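Local coordinates for protein toll (Drosophila melanogaster, PDB 4LXR), which acts, through the extracellular part present here, as the receptor for cleaved Spätzle, switching on the Toll pathway in antifungal immunity and dorsal-ventral patterning of the embryo, at residues L103-D108 with F128-R133; L152-N157 with I175-N180; D539-W544 with L589-D594; T614-L619 with M641-L646. All blocks are in the same frame, centred on the assembly; numbering follows the deposited sequence.

Contact 1: L103-D108 with F128-R133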
# COMPACT_ATOMS: atom_id res chain seq x y z
N LEU A 103 9.73 -31.18 -25.79
CA LEU A 103 9.16 -32.25 -24.98
C LEU A 103 9.58 -32.04 -23.53
O LEU A 103 10.79 -31.94 -23.24
CB LEU A 103 9.64 -33.64 -25.44
CG LEU A 103 9.17 -34.82 -24.55
CD1 LEU A 103 7.63 -34.97 -24.51
CD2 LEU A 103 9.84 -36.18 -24.98
N ILE A 104 8.59 -31.96 -22.65
CA ILE A 104 8.79 -31.88 -21.20
C ILE A 104 8.24 -33.18 -20.59
O ILE A 104 7.14 -33.62 -20.93
CB ILE A 104 8.06 -30.66 -20.63
CG1 ILE A 104 8.78 -29.38 -21.08
CG2 ILE A 104 7.93 -30.74 -19.10
CD1 ILE A 104 7.88 -28.21 -21.18
N PHE A 105 9.03 -33.83 -19.75
CA PHE A 105 8.59 -35.06 -19.12
C PHE A 105 8.92 -34.94 -17.65
O PHE A 105 10.07 -35.12 -17.24
CB PHE A 105 9.27 -36.30 -19.73
CG PHE A 105 8.60 -37.61 -19.38
CD1 PHE A 105 8.83 -38.23 -18.15
CD2 PHE A 105 7.75 -38.23 -20.29
CE1 PHE A 105 8.23 -39.43 -17.83
CE2 PHE A 105 7.12 -39.44 -19.98
CZ PHE A 105 7.35 -40.04 -18.75
N GLU A 106 7.90 -34.61 -16.86
CA GLU A 106 8.04 -34.36 -15.43
C GLU A 106 7.22 -35.39 -14.67
O GLU A 106 5.99 -35.35 -14.73
CB GLU A 106 7.55 -32.95 -15.13
CG GLU A 106 7.55 -32.55 -13.68
CD GLU A 106 6.95 -31.16 -13.50
OE1 GLU A 106 5.76 -31.08 -13.11
OE2 GLU A 106 7.64 -30.16 -13.78
N SER A 107 7.87 -36.29 -13.94
CA SER A 107 7.11 -37.33 -13.24
C SER A 107 7.82 -37.95 -12.05
O SER A 107 9.02 -38.21 -12.09
CB SER A 107 6.70 -38.45 -14.21
OG SER A 107 6.14 -39.54 -13.49
N ASP A 108 7.05 -38.23 -11.00
CA ASP A 108 7.55 -38.97 -9.85
C ASP A 108 7.04 -40.40 -9.84
O ASP A 108 7.17 -41.13 -8.86
CB ASP A 108 7.15 -38.24 -8.56
CG ASP A 108 7.72 -36.83 -8.50
OD1 ASP A 108 8.82 -36.61 -9.07
OD2 ASP A 108 7.07 -35.95 -7.92
N PHE A 128 14.29 -30.12 -24.60
CA PHE A 128 13.88 -31.31 -23.88
C PHE A 128 14.11 -31.07 -22.41
O PHE A 128 15.14 -30.54 -22.03
CB PHE A 128 14.69 -32.54 -24.36
CG PHE A 128 14.53 -33.76 -23.50
CD1 PHE A 128 13.32 -34.45 -23.46
CD2 PHE A 128 15.61 -34.24 -22.75
CE1 PHE A 128 13.17 -35.60 -22.67
CE2 PHE A 128 15.48 -35.40 -21.96
CZ PHE A 128 14.26 -36.08 -21.91
N ARG A 129 13.14 -31.47 -21.58
CA ARG A 129 13.30 -31.39 -20.13
C ARG A 129 12.88 -32.69 -19.48
O ARG A 129 11.82 -33.23 -19.78
CB ARG A 129 12.48 -30.24 -19.52
CG ARG A 129 12.33 -30.40 -18.00
CD ARG A 129 12.10 -29.06 -17.25
NE ARG A 129 10.75 -28.52 -17.40
CZ ARG A 129 9.68 -28.87 -16.67
NH1 ARG A 129 9.76 -29.80 -15.72
NH2 ARG A 129 8.51 -28.27 -16.91
N PHE A 130 13.71 -33.20 -18.58
CA PHE A 130 13.37 -34.38 -17.81
C PHE A 130 13.49 -34.03 -16.33
O PHE A 130 14.55 -33.57 -15.87
CB PHE A 130 14.31 -35.55 -18.15
CG PHE A 130 14.03 -36.79 -17.35
CD1 PHE A 130 12.76 -37.36 -17.34
CD2 PHE A 130 15.04 -37.40 -16.63
CE1 PHE A 130 12.49 -38.52 -16.60
CE2 PHE A 130 14.79 -38.57 -15.89
CZ PHE A 130 13.52 -39.13 -15.87
N THR A 131 12.45 -34.32 -15.57
CA THR A 131 12.39 -33.84 -14.19
C THR A 131 11.75 -34.90 -13.33
O THR A 131 10.66 -35.40 -13.66
CB THR A 131 11.58 -32.54 -14.12
OG1 THR A 131 12.31 -31.48 -14.77
CG2 THR A 131 11.29 -32.14 -12.67
N THR A 132 12.40 -35.25 -12.23
CA THR A 132 11.85 -36.27 -11.34
C THR A 132 12.44 -36.11 -9.96
O THR A 132 13.55 -35.61 -9.82
CB THR A 132 12.13 -37.72 -11.85
OG1 THR A 132 11.49 -38.66 -10.98
CG2 THR A 132 13.64 -38.02 -11.88
N ARG A 133 11.70 -36.54 -8.94
CA ARG A 133 12.22 -36.62 -7.57
C ARG A 133 12.41 -38.06 -7.09
O ARG A 133 12.76 -38.30 -5.92
CB ARG A 133 11.33 -35.80 -6.62
CG ARG A 133 11.36 -34.32 -7.05
CD ARG A 133 10.32 -33.47 -6.40
NE ARG A 133 8.99 -33.75 -6.90
CZ ARG A 133 7.95 -32.94 -6.68
NH1 ARG A 133 8.14 -31.83 -6.00
NH2 ARG A 133 6.75 -33.25 -7.14

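Contact 2: L152-N157 with I175-N180. With EPE (4-(2-hydroxyethyl)-1-piperazine ethanesulfonic acid), chain N.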
# COMPACT_ATOMS: atom_id res chain seq x y z
N LEU A 152 18.49 -27.82 -22.99
CA LEU A 152 18.44 -29.08 -22.29
C LEU A 152 18.26 -28.80 -20.82
O LEU A 152 19.00 -27.98 -20.26
CB LEU A 152 19.76 -29.87 -22.48
CG LEU A 152 19.97 -31.10 -21.57
CD1 LEU A 152 18.91 -32.19 -21.91
CD2 LEU A 152 21.39 -31.69 -21.70
N GLU A 153 17.33 -29.50 -20.18
CA GLU A 153 17.19 -29.39 -18.75
C GLU A 153 17.04 -30.77 -18.16
O GLU A 153 16.21 -31.55 -18.61
CB GLU A 153 15.96 -28.52 -18.35
CG GLU A 153 15.72 -28.46 -16.81
CD GLU A 153 14.73 -27.32 -16.38
OE1 GLU A 153 14.22 -27.32 -15.23
OE2 GLU A 153 14.46 -26.44 -17.21
N LEU A 154 17.84 -31.06 -17.14
CA LEU A 154 17.76 -32.36 -16.49
C LEU A 154 17.75 -32.10 -15.03
O LEU A 154 18.60 -31.37 -14.51
CB LEU A 154 18.97 -33.27 -16.84
CG LEU A 154 19.12 -33.67 -18.30
CD1 LEU A 154 20.43 -34.44 -18.52
CD2 LEU A 154 17.93 -34.51 -18.70
N ARG A 155 16.80 -32.69 -14.35
CA ARG A 155 16.71 -32.52 -12.93
C ARG A 155 16.36 -33.86 -12.31
O ARG A 155 15.21 -34.29 -12.37
CB ARG A 155 15.63 -31.50 -12.56
CG ARG A 155 15.69 -31.16 -11.09
CD ARG A 155 14.75 -30.12 -10.66
NE ARG A 155 15.00 -28.76 -11.14
CZ ARG A 155 14.49 -27.70 -10.50
NH1 ARG A 155 13.79 -27.92 -9.40
NH2 ARG A 155 14.66 -26.45 -10.92
N ALA A 156 17.35 -34.51 -11.71
CA ALA A 156 17.13 -35.86 -11.20
C ALA A 156 18.10 -36.26 -10.09
O ALA A 156 18.55 -37.41 -10.05
CB ALA A 156 17.20 -36.85 -12.35
N ASN A 157 18.41 -35.32 -9.19
CA ASN A 157 19.42 -35.52 -8.15
C ASN A 157 20.72 -36.11 -8.70
O ASN A 157 21.32 -37.01 -8.10
CB ASN A 157 18.88 -36.36 -6.98
CG ASN A 157 17.90 -35.54 -6.11
OD1 ASN A 157 18.33 -34.79 -5.24
ND2 ASN A 157 16.60 -35.64 -6.39
N ILE A 175 22.10 -24.96 -21.01
CA ILE A 175 22.10 -26.11 -20.12
C ILE A 175 21.48 -25.64 -18.83
O ILE A 175 21.89 -24.64 -18.25
CB ILE A 175 23.53 -26.58 -19.80
CG1 ILE A 175 24.04 -27.50 -20.90
CG2 ILE A 175 23.55 -27.33 -18.45
CD1 ILE A 175 25.58 -27.74 -20.87
N GLU A 176 20.47 -26.38 -18.38
CA GLU A 176 19.87 -26.12 -17.10
C GLU A 176 20.04 -27.38 -16.26
O GLU A 176 19.26 -28.33 -16.41
CB GLU A 176 18.38 -25.73 -17.27
CG GLU A 176 17.61 -25.53 -15.92
CD GLU A 176 18.32 -24.55 -14.99
OE1 GLU A 176 17.92 -23.35 -14.96
OE2 GLU A 176 19.29 -24.96 -14.31
N PHE A 177 21.08 -27.41 -15.43
CA PHE A 177 21.30 -28.55 -14.51
C PHE A 177 21.12 -28.12 -13.08
O PHE A 177 21.61 -28.78 -12.16
CB PHE A 177 22.72 -29.13 -14.68
CG PHE A 177 22.92 -29.87 -15.98
CD1 PHE A 177 21.82 -30.26 -16.75
CD2 PHE A 177 24.21 -30.19 -16.42
CE1 PHE A 177 21.99 -30.95 -17.97
CE2 PHE A 177 24.40 -30.87 -17.66
CZ PHE A 177 23.29 -31.27 -18.42
N GLY A 178 20.44 -26.99 -12.89
CA GLY A 178 20.19 -26.48 -11.56
C GLY A 178 19.45 -27.51 -10.71
O GLY A 178 18.64 -28.28 -11.22
N SER A 179 19.78 -27.53 -9.43
CA SER A 179 19.10 -28.35 -8.43
C SER A 179 19.36 -29.84 -8.61
O SER A 179 18.44 -30.67 -8.61
CB SER A 179 17.60 -28.04 -8.37
OG SER A 179 17.10 -28.37 -7.09
N ASN A 180 20.63 -30.19 -8.74
CA ASN A 180 21.03 -31.58 -8.79
C ASN A 180 22.00 -31.81 -7.67
O ASN A 180 21.92 -31.13 -6.64
CB ASN A 180 21.61 -31.93 -10.17
CG ASN A 180 20.52 -32.17 -11.21
OD1 ASN A 180 19.83 -33.19 -11.17
ND2 ASN A 180 20.35 -31.21 -12.13
N1 EPE N . 18.37 -31.17 -4.07
C2 EPE N . 19.41 -32.17 -3.74
C3 EPE N . 20.57 -31.53 -2.99
N4 EPE N . 21.09 -30.33 -3.63
C5 EPE N . 20.25 -29.50 -4.48
C6 EPE N . 18.91 -30.09 -4.92
C7 EPE N . 22.23 -29.65 -3.02
C8 EPE N . 23.38 -30.63 -2.84
O8 EPE N . 23.65 -31.25 -4.07
C9 EPE N . 17.32 -31.82 -4.87
C10 EPE N . 16.03 -31.97 -4.08
S EPE N . 14.64 -32.57 -5.09
O1S EPE N . 14.93 -32.41 -6.52
O2S EPE N . 14.44 -34.00 -4.83
O3S EPE N . 13.44 -31.83 -4.74
O HOH W 1 17.51 -28.52 -13.48
O HOH W 2 17.13 -32.92 -8.45

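Contact 3: D539-W544 with L589-D594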
# COMPACT_ATOMS: atom_id res chain seq x y z
N ASP A 539 -15.62 23.17 20.82
CA ASP A 539 -16.18 24.28 21.56
C ASP A 539 -16.69 25.36 20.59
O ASP A 539 -16.71 25.14 19.38
CB ASP A 539 -15.18 24.84 22.59
CG ASP A 539 -13.86 25.31 21.98
OD1 ASP A 539 -13.79 25.56 20.76
OD2 ASP A 539 -12.88 25.44 22.74
N CYS A 540 -17.10 26.51 21.12
CA CYS A 540 -17.69 27.56 20.29
C CYS A 540 -16.77 28.04 19.16
O CYS A 540 -17.22 28.72 18.23
CB CYS A 540 -18.13 28.73 21.16
SG CYS A 540 -16.78 29.56 22.03
N THR A 541 -15.49 27.68 19.22
CA THR A 541 -14.49 28.22 18.29
C THR A 541 -14.44 27.50 16.94
O THR A 541 -13.78 27.98 16.01
CB THR A 541 -13.06 28.27 18.91
OG1 THR A 541 -12.57 26.94 19.11
CG2 THR A 541 -13.08 29.00 20.24
N ILE A 542 -15.13 26.37 16.82
CA ILE A 542 -15.11 25.62 15.57
C ILE A 542 -16.45 25.67 14.86
O ILE A 542 -16.73 24.83 13.99
CB ILE A 542 -14.68 24.13 15.77
CG1 ILE A 542 -15.73 23.36 16.56
CG2 ILE A 542 -13.32 24.05 16.44
CD1 ILE A 542 -15.59 21.86 16.45
N LEU A 543 -17.26 26.67 15.22
CA LEU A 543 -18.63 26.80 14.73
C LEU A 543 -18.73 26.76 13.21
O LEU A 543 -19.46 25.94 12.65
CB LEU A 543 -19.29 28.08 15.25
CG LEU A 543 -20.59 28.47 14.54
CD1 LEU A 543 -21.68 27.43 14.76
CD2 LEU A 543 -21.06 29.86 14.97
N TRP A 544 -17.98 27.63 12.54
CA TRP A 544 -18.13 27.77 11.10
C TRP A 544 -17.56 26.59 10.33
O TRP A 544 -18.06 26.25 9.27
CB TRP A 544 -17.61 29.12 10.61
CG TRP A 544 -18.48 30.22 11.13
CD1 TRP A 544 -18.16 31.15 12.08
CD2 TRP A 544 -19.85 30.47 10.77
NE1 TRP A 544 -19.25 31.98 12.31
CE2 TRP A 544 -20.29 31.58 11.52
CE3 TRP A 544 -20.74 29.86 9.87
CZ2 TRP A 544 -21.59 32.10 11.40
CZ3 TRP A 544 -22.03 30.38 9.75
CH2 TRP A 544 -22.44 31.49 10.51
N LEU A 589 -22.05 23.82 20.55
CA LEU A 589 -20.67 24.27 20.62
C LEU A 589 -20.56 25.45 21.57
O LEU A 589 -20.92 26.57 21.23
CB LEU A 589 -20.19 24.68 19.23
CG LEU A 589 -20.27 23.59 18.16
CD1 LEU A 589 -19.87 24.16 16.81
CD2 LEU A 589 -19.39 22.41 18.51
N ILE A 590 -20.07 25.19 22.78
CA ILE A 590 -20.01 26.25 23.78
C ILE A 590 -18.63 26.49 24.36
O ILE A 590 -17.77 25.60 24.39
CB ILE A 590 -21.01 25.99 24.93
CG1 ILE A 590 -20.66 24.69 25.66
CG2 ILE A 590 -22.46 25.98 24.39
CD1 ILE A 590 -21.50 24.45 26.91
N CYS A 591 -18.42 27.73 24.80
CA CYS A 591 -17.21 28.09 25.52
C CYS A 591 -17.59 28.67 26.88
O CYS A 591 -18.36 29.63 26.96
CB CYS A 591 -16.39 29.10 24.71
SG CYS A 591 -15.59 28.41 23.23
N PRO A 592 -17.07 28.08 27.96
CA PRO A 592 -17.36 28.54 29.32
C PRO A 592 -16.97 30.00 29.56
O PRO A 592 -16.11 30.55 28.87
CB PRO A 592 -16.51 27.62 30.20
CG PRO A 592 -16.32 26.38 29.38
CD PRO A 592 -16.25 26.85 27.96
N LEU A 593 -17.63 30.63 30.53
CA LEU A 593 -17.26 31.95 31.01
C LEU A 593 -16.89 31.80 32.48
O LEU A 593 -17.73 31.49 33.33
CB LEU A 593 -18.42 32.95 30.85
CG LEU A 593 -18.27 34.31 31.54
CD1 LEU A 593 -17.10 35.09 30.97
CD2 LEU A 593 -19.55 35.12 31.45
N ASP A 594 -15.61 32.00 32.78
CA ASP A 594 -15.07 31.69 34.09
C ASP A 594 -15.50 32.65 35.21
O ASP A 594 -15.90 33.79 34.95
CB ASP A 594 -13.56 31.63 34.00
CG ASP A 594 -13.10 31.00 32.70
OD1 ASP A 594 -12.76 29.80 32.70
OD2 ASP A 594 -13.11 31.71 31.67

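Contact 4: T614-L619 with M641-L646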
# COMPACT_ATOMS: atom_id res chain seq x y z
N THR A 614 -21.85 30.25 20.28
CA THR A 614 -21.57 31.11 19.12
C THR A 614 -22.60 31.00 18.01
O THR A 614 -22.77 31.94 17.23
CB THR A 614 -20.15 30.88 18.54
OG1 THR A 614 -19.86 29.48 18.55
CG2 THR A 614 -19.11 31.62 19.37
N TYR A 615 -23.29 29.87 17.92
CA TYR A 615 -24.27 29.66 16.86
C TYR A 615 -25.30 30.80 16.79
O TYR A 615 -25.65 31.25 15.70
CB TYR A 615 -24.97 28.31 16.98
CG TYR A 615 -26.23 28.21 16.15
CD1 TYR A 615 -26.16 27.96 14.78
CD2 TYR A 615 -27.48 28.39 16.72
CE1 TYR A 615 -27.30 27.87 14.01
CE2 TYR A 615 -28.64 28.31 15.95
CZ TYR A 615 -28.54 28.05 14.59
OH TYR A 615 -29.68 27.97 13.82
N ASP A 616 -25.77 31.27 17.93
CA ASP A 616 -26.70 32.41 17.94
C ASP A 616 -26.20 33.56 18.79
O ASP A 616 -26.97 34.45 19.15
CB ASP A 616 -28.11 31.98 18.35
CG ASP A 616 -28.13 31.18 19.63
OD1 ASP A 616 -27.09 31.10 20.32
OD2 ASP A 616 -29.20 30.61 19.94
N LYS A 617 -24.91 33.55 19.11
CA LYS A 617 -24.30 34.63 19.89
C LYS A 617 -25.01 34.86 21.22
O LYS A 617 -25.43 35.99 21.52
CB LYS A 617 -24.25 35.93 19.08
CG LYS A 617 -23.55 35.79 17.73
CD LYS A 617 -23.35 37.15 17.08
CE LYS A 617 -22.58 37.05 15.77
NZ LYS A 617 -22.30 38.40 15.22
N ALA A 618 -25.13 33.80 22.00
CA ALA A 618 -25.80 33.89 23.29
C ALA A 618 -24.88 33.68 24.48
O ALA A 618 -24.16 32.68 24.55
CB ALA A 618 -26.98 32.93 23.35
N LEU A 619 -24.92 34.62 25.42
CA LEU A 619 -24.35 34.42 26.74
C LEU A 619 -25.41 33.76 27.63
O LEU A 619 -26.49 34.31 27.86
CB LEU A 619 -23.93 35.76 27.35
CG LEU A 619 -23.50 35.69 28.81
CD1 LEU A 619 -22.16 34.94 28.96
CD2 LEU A 619 -23.43 37.08 29.43
N MET A 641 -22.34 40.36 21.21
CA MET A 641 -23.35 39.39 21.60
C MET A 641 -24.74 39.95 21.39
O MET A 641 -24.95 41.16 21.52
CB MET A 641 -23.17 38.98 23.06
CG MET A 641 -21.81 38.37 23.35
SD MET A 641 -21.54 36.91 22.33
CE MET A 641 -22.26 35.64 23.36
N GLN A 642 -25.70 39.08 21.08
CA GLN A 642 -27.07 39.52 20.81
C GLN A 642 -28.09 39.05 21.85
O GLN A 642 -29.06 39.74 22.14
CB GLN A 642 -27.51 39.07 19.41
CG GLN A 642 -26.63 39.61 18.29
CD GLN A 642 -26.84 38.87 17.00
OE1 GLN A 642 -27.53 37.85 16.96
NE2 GLN A 642 -26.25 39.37 15.93
N LEU A 643 -27.85 37.87 22.42
CA LEU A 643 -28.77 37.26 23.37
C LEU A 643 -28.10 37.02 24.72
O LEU A 643 -26.92 36.68 24.79
CB LEU A 643 -29.25 35.92 22.82
CG LEU A 643 -29.84 35.89 21.41
CD1 LEU A 643 -30.09 34.44 21.01
CD2 LEU A 643 -31.14 36.71 21.32
N MET A 644 -28.88 37.15 25.79
CA MET A 644 -28.39 36.89 27.14
C MET A 644 -29.50 36.21 27.94
O MET A 644 -30.53 36.83 28.24
CB MET A 644 -27.97 38.21 27.80
CG MET A 644 -27.46 38.10 29.22
SD MET A 644 -26.81 39.69 29.77
CE MET A 644 -26.09 39.27 31.36
N GLU A 645 -29.30 34.93 28.26
CA GLU A 645 -30.33 34.16 28.95
C GLU A 645 -30.00 34.04 30.42
O GLU A 645 -28.94 33.56 30.80
CB GLU A 645 -30.48 32.76 28.35
CG GLU A 645 -30.68 32.73 26.85
CD GLU A 645 -30.91 31.32 26.33
OE1 GLU A 645 -31.15 31.16 25.12
OE2 GLU A 645 -30.84 30.37 27.14
N LEU A 646 -30.91 34.49 31.28
CA LEU A 646 -30.64 34.43 32.70
C LEU A 646 -31.50 33.34 33.30
O LEU A 646 -32.70 33.51 33.48
CB LEU A 646 -30.92 35.78 33.35
CG LEU A 646 -30.76 35.93 34.86
CD1 LEU A 646 -29.35 35.52 35.34
CD2 LEU A 646 -31.06 37.37 35.20

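Contact 1: L103-D108 with F128-R133
Arg-129 reaches across to Glu-106 and grips it with one nitrogen. Arg-129 NH1 gives a nearly straight bond to OE2 of Glu-106, 2.9 Å long and 163° at the hydrogen. The oxygen is met on its anti side, somewhat out of the carboxylate plane. Arg-129 NH1 also donates to Thr-131 OG1 at 3.2 Å, in the guanidinium plane, and this helps fix the rotation of the group. Ile-104 CG2 lies over one face of the guanidinium, 3.4 Å from Arg-129 NH2.

A second pair closes the far end. Arg-133 approaches Asp-108 side-on, with NE and NH2 both directed at OD2. The shorter link is Arg-133 NH2 to Asp-108 OD2 at 2.8 Å, while OD1 takes the backbone N of Arg-133. Beside it, Thr-132 OG1, set anti to its own backbone N (chi1 -176°), is turned to Ser-107 O and donates to it at 2.7 Å.

The backbones are two neighbouring parallel strands of the leucine-rich-repeat solenoid, joined by four N-H to O bonds. Ile-104, Glu-106, Arg-129 and Thr-131 share the face turned to Spätzle. Leu-103, Phe-105, Phe-128 and Phe-130 share the other. There Phe-105 CD1 meets the edge of the Phe-130 ring, 4.0 Å from Phe-130 CE1, and Leu-103 CD2 lies beside Phe-128 CE1.

Further out, Ser-107 OG is tied to Asn-109 N and Cys-80 O. Arg-7 of a Spätzle chain comes close to Arg-129, a like-charge approach probably eased by Glu-153, which pairs with Arg-7, and by Glu-106. Arg-11 of that chain packs on Asp-108 and Thr-131.

Contact 2: L152-N157 with I175-N180
Two successive leucine-rich repeats, LRR 1 and LRR 2, meet here through their parallel strands and the turns that follow. Asn-180 carries the turn. Its CG, anti to the carbonyl carbon (chi1 -80°), brings the amide across: Asn-180 ND2 donates to Leu-154 O at 3.0 Å, and Asn-180 OD1 accepts from Ala-156 N at 2.9 Å. The second bond is nearly straight, 171° at the hydrogen. ND2 also donates to Phe-177 O within its own turn, from above that carbonyl plane. OD1 takes a further N-H from Ile-158. An alanine here would probably leave Ala-156 N without its acceptor and Leu-154 O without this donor, so the two turns could drift apart.

Phe-177 fills the inner side. Phe-177 CZ meets Leu-152 CD2 at 3.8 Å, and Phe-177 CE1 meets Leu-154 CD1 at 3.9 Å. Ile-175 CG2 sits over the centre of one ring face.

On the other side Glu-153 and Glu-176 run alongside each other, with CD of Glu-153 3.4 Å from CG of Glu-176. Their carboxylates diverge. Glu-153 pairs with Arg-7 of one Spätzle subunit, and Glu-176 bonds to Tyr-64 of the other. Ser-179 CB lies over the centre of the Arg-155 guanidinium, whose NH1 pairs with Asp-55 of the first subunit.

A buffer molecule, probably from the crystallisation liquor, takes a bond from Asn-157 ND2 to its O2S at 3.1 Å. Asn-204 ND2 of the next repeat bonds to Phe-177 O, continuing the row of asparagines that ties turn to turn in the leucine-rich-repeat fold.

Contact 3: D539-W544 with L589-D594
Leu-589 is the main bump of this contact, and it presses into the bend of 539-544 that leads into helix 543-549. Its CG is anti to its own carbonyl carbon (chi1 -58°), which sets the branch point of the side chain against the bend. Leu-589 CB rests on Asp-539 O at 3.5 Å, and CD2 flanks the same oxygen. Leu-589 CD1 goes deeper, to 3.6 Å from Leu-543 CA at the first turn of the helix. The hollow that receives CD1 is also lined by side chains: Ile-542 CG1 lies 4.2 Å from Leu-589 CD1, and Leu-543 CD1 is at a similar distance.

A disulfide locks the next step along. Cys-540 SG and Cys-591 SG are bonded at 2.0 Å, with a left-handed chi3 of -106°. Cys-540 SG stands between its own backbone N and carbonyl carbon, the crowded position. The sulphur of Cys-591 is the second bump. Cys-591 SG nestles against Asp-539 CB at 3.7 Å and against Thr-541 CG2 at 3.9 Å. Asp-539 CB also abuts the carbonyl of Ile-590, 3.2 Å from Ile-590 O.

Asp-539 holds the shape of the bend. Its OD1 accepts from Thr-541 N, from above the carboxylate plane, which makes an Asx turn. An alanine here would still touch Ile-590 O through CB but would probably leave Thr-541 N without its acceptor and the bend free to flex beside the disulfide.

Cys-538, two residues before Cys-540, is bridged to Cys-570. Two disulfides from a Cys-X-Cys pair, set just before a short helix, are the hallmark of the LRRCT capping module, here LRRCT 1.

Contact 4: T614-L619 with M641-L646
The flat amide of Gln-642 has Lys-617 CD over one face, 3.8 Å from Gln-642 NE2. The peptide group joining Ala-618 to Leu-619 is covered on one face by the methyl of Met-641, whose CE lies 3.5 Å from Ala-618 C. Leu-643 CD1 sits over one face of the third flat group, the Asp-616 carboxylate, 4.0 Å from Asp-616 CG, the two side chains crossing at about a right angle. The acid itself is paired with Arg-613.

These groups surround the junction of an LRRNT cap with the first strand of the repeats that follow it. Strand 618-622 of the cap hairpin runs parallel to strand 643-647. Lys-617 and Ala-618 both face Arg-613 across the hairpin, a G1 beta bulge, and Lys-617 takes the positive phi this bulge needs (56°).

Met-641 reaches back over the peptide because its chain bends at chi2 and chi3. On one face of the paired strands, Leu-619 CD2 lies beside Met-644 CE at 3.9 Å, both side chains pointing the same way. Val-612 of strand 609-613 and Leu-593, which follows strand 590-592, also pack on Leu-619. Ala-618 CB meets Leu-643 CB on the other face.

Backbone bonds link Leu-619 N to Leu-643 O and Glu-645 N to Leu-619 O. Where the strands begin to pair, Lys-617 O accepts two neighbouring N-H groups, Gln-642 N at 3.1 Å and Leu-643 N at 3.2 Å.

In the fold
Along the chain the four contacts come in series, 1 to 4. Contacts 1 and 2 are neighbours, with centres 10 Å apart. Strands 127-131 and 151-155 lie side by side in the same parallel array, so the two contacts form one continuous strip of the solenoid, and Spätzle touches both. Contacts 3 and 4 lie on the opposite side of the chain's centre, about 77 to 88 Å (centre to centre) from the first pair. Their own centres are 12 Å apart, and strands 590-592, 618-622 and 643-647 belong to one sheet. Cys-540 O and Thr-614 OG1 join them directly. Contacts 3 and 4 thus connect the C-terminal cap of the first repeat block to the N-terminal cap and repeats of the second.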